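Local atomic coordinates of probable arylamine n-acetyl transferase (Mycobacterium abscessus, PDB entry 4GUZ), a protein that probably transfers acetyl groups from acetyl-coenzyme A to arylamines. Residues E12-Y18 with Q67-R72; T34-L38 with V89-F95; Y98-G102 with D200-A204; G102-A108 with L186-F191. Residue numbers count along the deposited sequence, not the author numbering.

Taken together, the four contacts illustrate how chemistry follows position in a fold. Contacts 1 and 2 lie in the helical part of the chain and touch: helix 15-21 and the residues leading into it meet helix 79-92 where V89 packs on L13 and Y18, while R92 reaches the carbonyl of L13. Contact 1 sits partly at the surface and relies on hydrogen bonds and a salt bridge; contact 2 is buried and wholly apolar across its segments. Contacts 3 and 4 share strand 96-104 and G102. Contact 3 is buried, its one hydrogen bond across the segments coming from a tyrosine hydroxyl, whereas contact 4 is backbone pairing that runs out to an exposed turn.

Contact 1: residues E12-Y18 with Q67-R72; sequences ELQLDEY and QAKLLR
Two peptide groups of a chain turning into a helix are met here by one glutamine side chain. Q14, at the N-cap position, is the centre of an inverse gamma turn and precedes helix 15-21; Q67-R72 belongs to helix 63-72. CA atoms lie closest for L13 with Q67 (7.3 Å) and Y18 with L71 (6.9 Å). With chi1 p and chi2 t, Q67 sends NE2 to E12 O (2.8 Å) and receives Q14 N on OE1 (2.7 Å), so its amide is satisfied at both ends. L13 O, between them, accepts from R92 and weakly from L15 N. The glutamine thus ties the turn leading into helix 15-21 to helix 63-72, in the N-terminal helical part of the arylamine N-acetyltransferase fold. One turn on, extended E17 (t, t) forms a salt bridge toward the surface, OE1 to R72 NH1 at 2.6 Å, with a weak hydrogen bond within it. Beneath, L71 (m, t) puts CD1 4.0 Å from Y18 CB, while the Y18 hydroxyl is hydrogen-bonded to H42.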
# COMPACT_ATOMS: atom_id res chain seq x y z
N GLU A 12 -16.27 -13.39 2.67
CA GLU A 12 -15.86 -13.82 1.33
C GLU A 12 -14.34 -14.10 1.25
O GLU A 12 -13.86 -14.63 0.24
CB GLU A 12 -16.25 -12.79 0.27
CG GLU A 12 -17.75 -12.72 0.02
CD GLU A 12 -18.12 -12.03 -1.28
OE1 GLU A 12 -18.87 -12.64 -2.07
OE2 GLU A 12 -17.66 -10.89 -1.50
N LEU A 13 -13.60 -13.73 2.30
CA LEU A 13 -12.17 -13.95 2.34
C LEU A 13 -11.84 -15.41 2.68
O LEU A 13 -12.48 -16.01 3.55
CB LEU A 13 -11.52 -13.02 3.39
CG LEU A 13 -10.01 -13.20 3.66
CD1 LEU A 13 -9.17 -12.44 2.64
CD2 LEU A 13 -9.66 -12.80 5.05
N GLN A 14 -10.81 -15.94 2.01
CA GLN A 14 -10.25 -17.26 2.30
C GLN A 14 -9.22 -17.02 3.41
O GLN A 14 -8.04 -16.81 3.12
CB GLN A 14 -9.65 -17.91 1.03
CG GLN A 14 -10.67 -18.33 -0.03
CD GLN A 14 -11.70 -19.31 0.48
OE1 GLN A 14 -11.38 -20.36 1.06
NE2 GLN A 14 -12.96 -18.99 0.28
N LEU A 15 -9.70 -16.95 4.67
CA LEU A 15 -8.91 -16.60 5.85
C LEU A 15 -7.64 -17.44 6.03
O LEU A 15 -6.58 -16.83 6.20
CB LEU A 15 -9.77 -16.67 7.14
CG LEU A 15 -9.09 -16.22 8.45
CD1 LEU A 15 -8.83 -14.72 8.46
CD2 LEU A 15 -9.94 -16.59 9.65
N ASP A 16 -7.72 -18.80 6.00
CA ASP A 16 -6.54 -19.67 6.20
C ASP A 16 -5.53 -19.50 5.09
O ASP A 16 -4.33 -19.52 5.35
CB ASP A 16 -6.94 -21.16 6.29
CG ASP A 16 -7.78 -21.53 7.51
OD1 ASP A 16 -7.60 -20.90 8.58
OD2 ASP A 16 -8.59 -22.49 7.40
N GLU A 17 -6.01 -19.36 3.85
CA GLU A 17 -5.17 -19.18 2.66
C GLU A 17 -4.38 -17.87 2.74
O GLU A 17 -3.19 -17.84 2.42
CB GLU A 17 -6.05 -19.20 1.42
CG GLU A 17 -5.28 -19.44 0.14
CD GLU A 17 -6.06 -19.24 -1.14
OE1 GLU A 17 -7.31 -19.25 -1.11
OE2 GLU A 17 -5.39 -19.11 -2.19
N TYR A 18 -5.06 -16.79 3.16
CA TYR A 18 -4.42 -15.48 3.30
C TYR A 18 -3.33 -15.55 4.36
O TYR A 18 -2.23 -15.06 4.12
CB TYR A 18 -5.46 -14.38 3.62
CG TYR A 18 -4.81 -13.07 4.04
CD1 TYR A 18 -4.49 -12.10 3.09
CD2 TYR A 18 -4.44 -12.84 5.36
CE1 TYR A 18 -3.83 -10.92 3.45
CE2 TYR A 18 -3.75 -11.68 5.73
CZ TYR A 18 -3.48 -10.71 4.77
OH TYR A 18 -2.82 -9.57 5.13
N GLN A 67 -8.43 -11.44 -3.85
CA GLN A 67 -7.70 -12.57 -3.24
C GLN A 67 -7.23 -13.58 -4.29
O GLN A 67 -6.16 -14.17 -4.11
CB GLN A 67 -8.49 -13.25 -2.11
CG GLN A 67 -9.72 -14.06 -2.53
CD GLN A 67 -10.52 -14.51 -1.34
OE1 GLN A 67 -10.05 -14.48 -0.19
NE2 GLN A 67 -11.75 -14.92 -1.58
N ALA A 68 -7.98 -13.75 -5.38
CA ALA A 68 -7.57 -14.65 -6.47
C ALA A 68 -6.32 -14.09 -7.18
O ALA A 68 -5.36 -14.82 -7.40
CB ALA A 68 -8.71 -14.85 -7.47
N LYS A 69 -6.30 -12.78 -7.48
CA LYS A 69 -5.14 -12.14 -8.11
C LYS A 69 -3.93 -12.11 -7.15
O LYS A 69 -2.85 -12.58 -7.51
CB LYS A 69 -5.52 -10.73 -8.57
CG LYS A 69 -4.40 -9.95 -9.27
CD LYS A 69 -4.77 -8.49 -9.28
CE LYS A 69 -3.76 -7.64 -9.97
NZ LYS A 69 -4.14 -6.21 -9.88
N LEU A 70 -4.11 -11.58 -5.92
CA LEU A 70 -3.01 -11.39 -4.96
C LEU A 70 -2.46 -12.65 -4.29
O LEU A 70 -1.29 -12.66 -3.91
CB LEU A 70 -3.39 -10.36 -3.86
CG LEU A 70 -3.72 -8.95 -4.37
CD1 LEU A 70 -3.74 -7.93 -3.24
CD2 LEU A 70 -2.75 -8.50 -5.39
N LEU A 71 -3.28 -13.69 -4.12
CA LEU A 71 -2.81 -14.88 -3.41
C LEU A 71 -2.64 -16.12 -4.32
O LEU A 71 -2.01 -17.09 -3.90
CB LEU A 71 -3.80 -15.26 -2.27
CG LEU A 71 -4.30 -14.22 -1.26
CD1 LEU A 71 -5.33 -14.83 -0.32
CD2 LEU A 71 -3.16 -13.65 -0.42
N ARG A 72 -3.23 -16.11 -5.53
CA ARG A 72 -3.22 -17.29 -6.40
C ARG A 72 -2.62 -17.07 -7.80
O ARG A 72 -2.66 -17.98 -8.64
CB ARG A 72 -4.65 -17.86 -6.50
CG ARG A 72 -5.20 -18.22 -5.13
CD ARG A 72 -6.45 -19.06 -5.17
NE ARG A 72 -7.65 -18.28 -5.44
CZ ARG A 72 -8.59 -17.99 -4.55
NH1 ARG A 72 -8.46 -18.39 -3.29
NH2 ARG A 72 -9.66 -17.30 -4.90

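Contact 2: residues T34-L38 with V89-F95; sequences TLRRL and VLQRLGF
Leucines and one phenylalanine fill much of the space between T34-L38 and V89-F95. The first segment is one helical turn within helix 32-45; the second is the last turn of helix 79-92 and the residues that leave it, closed by a Schellman motif in which G94 takes positive phi (77°) and F95 N bonds to L90 O at 3.0 Å. Nearest CA atoms pair T34 with L93 (9.5 Å), L35 with L90 (8.4 Å) and L38 with V89 (8.8 Å). T34 (chi1 m) directs CG2 to the edge of the F95 ring, 4.0 Å from CZ, and its hydroxyl turns to S29 and D27. L35 (t, p) sets CD1 3.7 Å from L90 CD2, with its CB 4.0 Å from F95 CE1. L38 (m, t), a turn later, reaches most widely: CD1 lies 3.8 Å from L93 CD1, 3.9 Å from F95 CE2 and 4.4 Å from L90 CD2, while CD2 is 4.1 Å from V89 CG1. Below the helices, V121 of strand 116-123 touches L35, L90 and F95, so the contact belongs to the buried layer between helices and sheet. Since no hydrogen bond or charge pair crosses between the segments, their attachment depends on shape and on exclusion of water, and the Schellman turn matters by bringing F95 back toward the partner helix.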
# COMPACT_ATOMS: atom_id res chain seq x y z
N THR A 34 -1.12 -9.59 17.51
CA THR A 34 -1.67 -10.20 16.30
C THR A 34 -1.60 -9.19 15.14
O THR A 34 -1.11 -9.53 14.06
CB THR A 34 -3.09 -10.71 16.54
OG1 THR A 34 -3.00 -11.76 17.51
CG2 THR A 34 -3.76 -11.27 15.26
N LEU A 35 -2.03 -7.93 15.38
CA LEU A 35 -2.00 -6.86 14.38
C LEU A 35 -0.59 -6.63 13.86
O LEU A 35 -0.40 -6.46 12.66
CB LEU A 35 -2.57 -5.56 14.99
CG LEU A 35 -2.73 -4.36 14.04
CD1 LEU A 35 -3.75 -4.65 12.94
CD2 LEU A 35 -3.11 -3.10 14.80
N ARG A 36 0.41 -6.65 14.77
CA ARG A 36 1.81 -6.48 14.39
C ARG A 36 2.25 -7.58 13.44
O ARG A 36 2.87 -7.28 12.42
CB ARG A 36 2.74 -6.45 15.64
CG ARG A 36 2.77 -5.07 16.28
CD ARG A 36 3.49 -5.04 17.62
NE ARG A 36 3.22 -3.77 18.30
CZ ARG A 36 4.07 -3.11 19.08
NH1 ARG A 36 5.27 -3.62 19.34
NH2 ARG A 36 3.73 -1.95 19.61
N ARG A 37 1.90 -8.83 13.75
CA ARG A 37 2.28 -9.96 12.89
C ARG A 37 1.54 -9.92 11.56
O ARG A 37 2.13 -10.27 10.54
CB ARG A 37 2.05 -11.30 13.60
CG ARG A 37 2.96 -11.49 14.82
CD ARG A 37 3.17 -12.94 15.26
NE ARG A 37 1.94 -13.74 15.36
CZ ARG A 37 1.02 -13.62 16.31
NH1 ARG A 37 1.15 -12.69 17.26
NH2 ARG A 37 -0.05 -14.40 16.31
N LEU A 38 0.28 -9.43 11.56
CA LEU A 38 -0.56 -9.31 10.35
C LEU A 38 0.02 -8.28 9.40
O LEU A 38 0.22 -8.57 8.22
CB LEU A 38 -2.01 -8.93 10.69
CG LEU A 38 -2.92 -10.00 11.28
CD1 LEU A 38 -4.23 -9.39 11.68
CD2 LEU A 38 -3.18 -11.12 10.29
N VAL A 89 -9.55 -9.02 6.36
CA VAL A 89 -8.87 -9.81 7.41
C VAL A 89 -9.21 -9.24 8.78
O VAL A 89 -9.58 -10.01 9.66
CB VAL A 89 -7.33 -9.92 7.22
CG1 VAL A 89 -6.71 -10.86 8.25
CG2 VAL A 89 -6.97 -10.40 5.82
N LEU A 90 -9.09 -7.89 8.97
CA LEU A 90 -9.36 -7.25 10.26
C LEU A 90 -10.80 -7.55 10.73
O LEU A 90 -11.01 -7.85 11.91
CB LEU A 90 -9.13 -5.72 10.18
CG LEU A 90 -7.67 -5.25 9.98
CD1 LEU A 90 -7.59 -3.73 9.89
CD2 LEU A 90 -6.73 -5.81 11.05
N GLN A 91 -11.75 -7.55 9.78
CA GLN A 91 -13.16 -7.84 10.01
C GLN A 91 -13.36 -9.29 10.49
O GLN A 91 -14.10 -9.51 11.45
CB GLN A 91 -13.96 -7.58 8.72
CG GLN A 91 -15.47 -7.87 8.78
CD GLN A 91 -16.21 -6.98 9.74
OE1 GLN A 91 -16.77 -7.44 10.74
NE2 GLN A 91 -16.24 -5.68 9.45
N ARG A 92 -12.71 -10.27 9.81
CA ARG A 92 -12.83 -11.68 10.16
C ARG A 92 -12.24 -12.02 11.51
O ARG A 92 -12.73 -12.92 12.18
CB ARG A 92 -12.16 -12.57 9.12
CG ARG A 92 -13.08 -12.97 8.01
CD ARG A 92 -14.19 -13.94 8.42
NE ARG A 92 -13.74 -15.33 8.44
CZ ARG A 92 -13.53 -16.07 7.35
NH1 ARG A 92 -13.70 -15.54 6.14
NH2 ARG A 92 -13.13 -17.32 7.46
N LEU A 93 -11.16 -11.32 11.90
CA LEU A 93 -10.49 -11.61 13.16
C LEU A 93 -11.10 -10.84 14.35
O LEU A 93 -10.65 -11.01 15.49
CB LEU A 93 -8.98 -11.36 13.03
CG LEU A 93 -8.20 -12.26 12.05
CD1 LEU A 93 -6.73 -12.19 12.33
CD2 LEU A 93 -8.66 -13.74 12.13
N GLY A 94 -12.13 -10.05 14.08
CA GLY A 94 -12.87 -9.31 15.10
C GLY A 94 -12.23 -8.06 15.68
O GLY A 94 -12.46 -7.75 16.85
N PHE A 95 -11.43 -7.34 14.86
CA PHE A 95 -10.84 -6.07 15.31
C PHE A 95 -11.85 -4.94 15.16
O PHE A 95 -12.72 -5.02 14.28
CB PHE A 95 -9.57 -5.72 14.50
CG PHE A 95 -8.33 -6.53 14.79
CD1 PHE A 95 -7.40 -6.10 15.73
CD2 PHE A 95 -8.06 -7.71 14.09
CE1 PHE A 95 -6.22 -6.82 15.96
CE2 PHE A 95 -6.89 -8.44 14.33
CZ PHE A 95 -5.98 -7.99 15.26

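Contact 3: residues Y98-G102 with D200-A204; sequences YGIQG and DYRAA
A single hydrogen bond crosses this contact between a helix and a sheet. Strand segment 98-102, extended throughout, and helical segment 200-204 run roughly parallel, their axes 26° apart with a closest approach of 10.6 Å; the closest CA atoms, Q101 and Y201, are 8.5 Å apart. That hydrogen bond runs from Y201 OH to I100 O, 2.8 Å, with the carbonyl near the plane of the ring; Y201 takes chi1 m to reach it. Among van der Waals contacts, Y201 OH sits 3.3 Å from G99 CA, and a CB on G99 would clash with that hydroxyl, so glycine leaves room for it. Q101 (chi1 m) lays its amide along the ring edge, CD 3.8 Å from Y201 CE1, and brings NE2 to 3.5 Å from A204 CB. The polar end of Q101 is held elsewhere, OE1 bonding to the hydroxyl of Y80, whose ring also meets that of Y201. Strand 96-104 lies between strands 116-123 and 185-196 in an antiparallel sheet, and the chain passes from strand 185-196 into helix 198-210; the Q101 side chain lies near, without touching, C79, H116 and D131, probably the catalytic triad of this arylamine N-acetyltransferase family.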
# COMPACT_ATOMS: atom_id res chain seq x y z
N TYR A 98 -11.58 1.09 11.26
CA TYR A 98 -12.21 1.94 10.26
C TYR A 98 -11.19 2.31 9.19
O TYR A 98 -9.97 2.22 9.39
CB TYR A 98 -12.85 3.18 10.91
CG TYR A 98 -11.93 4.11 11.67
CD1 TYR A 98 -11.46 5.28 11.09
CD2 TYR A 98 -11.62 3.88 13.01
CE1 TYR A 98 -10.66 6.17 11.80
CE2 TYR A 98 -10.80 4.75 13.72
CZ TYR A 98 -10.33 5.91 13.12
OH TYR A 98 -9.52 6.78 13.82
N GLY A 99 -11.72 2.67 8.04
CA GLY A 99 -10.95 3.12 6.90
C GLY A 99 -10.77 4.61 6.89
O GLY A 99 -11.61 5.37 7.40
N ILE A 100 -9.64 5.04 6.32
CA ILE A 100 -9.33 6.46 6.16
C ILE A 100 -8.74 6.67 4.76
O ILE A 100 -8.44 5.70 4.04
CB ILE A 100 -8.41 7.02 7.28
CG1 ILE A 100 -7.04 6.30 7.31
CG2 ILE A 100 -9.10 7.06 8.66
CD1 ILE A 100 -5.97 7.08 8.04
N GLN A 101 -8.57 7.95 4.39
CA GLN A 101 -7.95 8.39 3.15
C GLN A 101 -6.85 9.39 3.43
O GLN A 101 -7.04 10.29 4.25
CB GLN A 101 -8.99 8.99 2.18
CG GLN A 101 -9.88 7.95 1.55
CD GLN A 101 -9.40 7.50 0.21
OE1 GLN A 101 -8.27 7.05 0.05
NE2 GLN A 101 -10.27 7.57 -0.77
N GLY A 102 -5.72 9.23 2.75
CA GLY A 102 -4.61 10.17 2.86
C GLY A 102 -4.32 10.88 1.55
O GLY A 102 -4.70 10.39 0.48
N ASP A 200 -16.18 4.50 -1.07
CA ASP A 200 -15.31 5.68 -1.26
C ASP A 200 -14.04 5.24 -2.00
O ASP A 200 -13.57 5.91 -2.92
CB ASP A 200 -14.97 6.33 0.09
CG ASP A 200 -16.21 6.84 0.82
OD1 ASP A 200 -17.08 7.41 0.15
OD2 ASP A 200 -16.33 6.59 2.03
N TYR A 201 -13.54 4.07 -1.63
CA TYR A 201 -12.36 3.49 -2.28
C TYR A 201 -12.63 3.17 -3.75
O TYR A 201 -11.77 3.43 -4.59
CB TYR A 201 -11.90 2.26 -1.50
CG TYR A 201 -11.46 2.59 -0.09
CD1 TYR A 201 -10.93 3.85 0.23
CD2 TYR A 201 -11.52 1.64 0.92
CE1 TYR A 201 -10.47 4.14 1.51
CE2 TYR A 201 -11.06 1.92 2.21
CZ TYR A 201 -10.53 3.17 2.49
OH TYR A 201 -10.03 3.42 3.75
N ARG A 202 -13.84 2.73 -4.10
CA ARG A 202 -14.19 2.46 -5.51
C ARG A 202 -14.20 3.74 -6.32
O ARG A 202 -13.65 3.75 -7.42
CB ARG A 202 -15.55 1.75 -5.62
CG ARG A 202 -15.49 0.31 -5.15
CD ARG A 202 -16.74 -0.46 -5.57
NE ARG A 202 -17.88 -0.19 -4.70
CZ ARG A 202 -18.09 -0.79 -3.53
NH1 ARG A 202 -17.22 -1.69 -3.08
NH2 ARG A 202 -19.15 -0.49 -2.81
N ALA A 203 -14.79 4.82 -5.77
CA ALA A 203 -14.86 6.13 -6.42
C ALA A 203 -13.46 6.74 -6.59
O ALA A 203 -13.15 7.29 -7.64
CB ALA A 203 -15.75 7.07 -5.60
N ALA A 204 -12.60 6.57 -5.56
CA ALA A 204 -11.22 7.07 -5.57
C ALA A 204 -10.36 6.27 -6.53
O ALA A 204 -9.58 6.86 -7.28
CB ALA A 204 -10.63 7.00 -4.16

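Contact 4: residues G102-A108 with L186-F191; sequences GRVQMGA and LSRHTF
Backbone amides do most of the work in joining G102-A108 to L186-F191. R103 and T190 form an antiparallel hydrogen-bonded pair, R103 N to T190 O at 2.8 Å and T190 N to R103 O at 3.0 Å; V104 and H189 follow as a non-hydrogen-bonded pair, CA atoms 4.2 Å apart. R188 O accepts twice, from Q105 N (2.8 Å) and M106 N (3.1 Å), while R188 and H189 form a classic beta bulge opposite L173 on the other neighbouring strand. Q105-A108 is a type I' turn, with A108 N to Q105 O at 3.0 Å; G107 N reaches S187 OG at 3.0 Å. The turn is tied further by Q105 NE2 to A108 O (2.9 Å) and by a water bridging S187 OG (2.6 Å) and A108 O (2.8 Å). H189, chi1 p, bonds D131 and puts its ring against H116, both members of a probable Cys-His-Asp triad. Packing adds to this: M106 CE lies 4.3 Å from L186 CD2, and L186 CD1 is 3.7 Å from G107 CA; a CB on G107 would clash with L186 CD1, and its backbone angles also favour glycine. Main-chain pairing thus leaves the H189 side chain available to meet this probable active site.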
# COMPACT_ATOMS: atom_id res chain seq x y z
N GLY A 102 -5.72 9.23 2.75
CA GLY A 102 -4.61 10.17 2.86
C GLY A 102 -4.32 10.88 1.55
O GLY A 102 -4.70 10.39 0.48
N ARG A 103 -3.66 12.04 1.63
CA ARG A 103 -3.22 12.86 0.47
C ARG A 103 -1.72 12.63 0.29
O ARG A 103 -0.96 13.06 1.15
CB ARG A 103 -3.51 14.35 0.73
CG ARG A 103 -4.96 14.67 1.01
CD ARG A 103 -5.11 16.12 1.43
NE ARG A 103 -6.49 16.42 1.80
CZ ARG A 103 -7.46 16.70 0.94
NH1 ARG A 103 -7.20 16.75 -0.36
NH2 ARG A 103 -8.68 16.96 1.37
N VAL A 104 -1.30 11.91 -0.77
CA VAL A 104 0.12 11.62 -1.00
C VAL A 104 0.79 12.88 -1.53
O VAL A 104 0.56 13.29 -2.67
CB VAL A 104 0.38 10.38 -1.89
CG1 VAL A 104 1.88 10.10 -2.00
CG2 VAL A 104 -0.32 9.15 -1.33
N GLN A 105 1.66 13.44 -0.72
CA GLN A 105 2.36 14.70 -0.99
C GLN A 105 3.76 14.53 -1.53
O GLN A 105 4.16 15.32 -2.40
CB GLN A 105 2.43 15.54 0.30
CG GLN A 105 1.06 16.08 0.79
CD GLN A 105 0.31 16.96 -0.21
OE1 GLN A 105 -0.90 16.81 -0.42
NE2 GLN A 105 0.98 17.91 -0.83
N MET A 106 4.53 13.59 -0.97
CA MET A 106 5.96 13.36 -1.31
C MET A 106 6.75 14.66 -1.34
O MET A 106 7.46 14.93 -2.33
CB MET A 106 6.10 12.59 -2.64
CG MET A 106 5.48 11.19 -2.63
SD MET A 106 5.98 10.11 -1.25
CE MET A 106 7.65 9.67 -1.75
N GLY A 107 6.57 15.49 -0.30
CA GLY A 107 7.27 16.77 -0.14
C GLY A 107 6.60 18.02 -0.70
O GLY A 107 6.97 19.13 -0.31
N ALA A 108 5.64 17.86 -1.61
CA ALA A 108 4.97 19.02 -2.22
C ALA A 108 4.09 19.78 -1.20
O ALA A 108 3.51 19.17 -0.30
CB ALA A 108 4.13 18.59 -3.42
N LEU A 186 11.04 13.90 4.86
CA LEU A 186 10.31 14.09 3.60
C LEU A 186 8.85 13.71 3.85
O LEU A 186 8.59 12.54 4.13
CB LEU A 186 10.90 13.24 2.45
CG LEU A 186 10.14 13.33 1.10
CD1 LEU A 186 10.28 14.74 0.45
CD2 LEU A 186 10.59 12.24 0.13
N SER A 187 7.90 14.67 3.73
CA SER A 187 6.48 14.30 3.91
C SER A 187 6.07 13.24 2.91
O SER A 187 6.40 13.36 1.73
CB SER A 187 5.56 15.52 3.79
OG SER A 187 5.53 16.02 2.46
N ARG A 188 5.38 12.18 3.38
CA ARG A 188 4.85 11.14 2.49
C ARG A 188 3.41 11.48 2.17
O ARG A 188 3.08 11.77 1.03
CB ARG A 188 4.90 9.74 3.13
CG ARG A 188 6.10 8.95 2.76
CD ARG A 188 5.90 7.53 3.22
NE ARG A 188 7.11 6.77 2.97
CZ ARG A 188 7.26 5.48 3.23
NH1 ARG A 188 6.27 4.79 3.79
NH2 ARG A 188 8.41 4.88 2.96
N HIS A 189 2.56 11.46 3.19
CA HIS A 189 1.15 11.79 3.05
C HIS A 189 0.63 12.52 4.28
O HIS A 189 1.27 12.51 5.33
CB HIS A 189 0.32 10.50 2.80
CG HIS A 189 0.47 9.40 3.83
ND1 HIS A 189 -0.03 9.53 5.11
CD2 HIS A 189 0.95 8.14 3.67
CE1 HIS A 189 0.25 8.39 5.71
NE2 HIS A 189 0.81 7.51 4.87
N THR A 190 -0.52 13.16 4.12
CA THR A 190 -1.27 13.76 5.23
C THR A 190 -2.57 12.98 5.31
O THR A 190 -3.04 12.50 4.29
CB THR A 190 -1.53 15.27 5.07
OG1 THR A 190 -2.39 15.51 3.94
CG2 THR A 190 -0.24 16.10 4.99
N PHE A 191 -3.14 12.84 6.49
CA PHE A 191 -4.43 12.14 6.60
C PHE A 191 -5.25 12.76 7.72
O PHE A 191 -4.72 13.43 8.59
CB PHE A 191 -4.27 10.62 6.82
CG PHE A 191 -3.48 10.20 8.05
CD1 PHE A 191 -2.11 10.05 7.99
CD2 PHE A 191 -4.12 9.93 9.25
CE1 PHE A 191 -1.37 9.69 9.13
CE2 PHE A 191 -3.40 9.57 10.39
CZ PHE A 191 -2.03 9.43 10.31
O HOH W 1 -2.08 17.42 2.16
O HOH W 2 4.30 18.28 2.22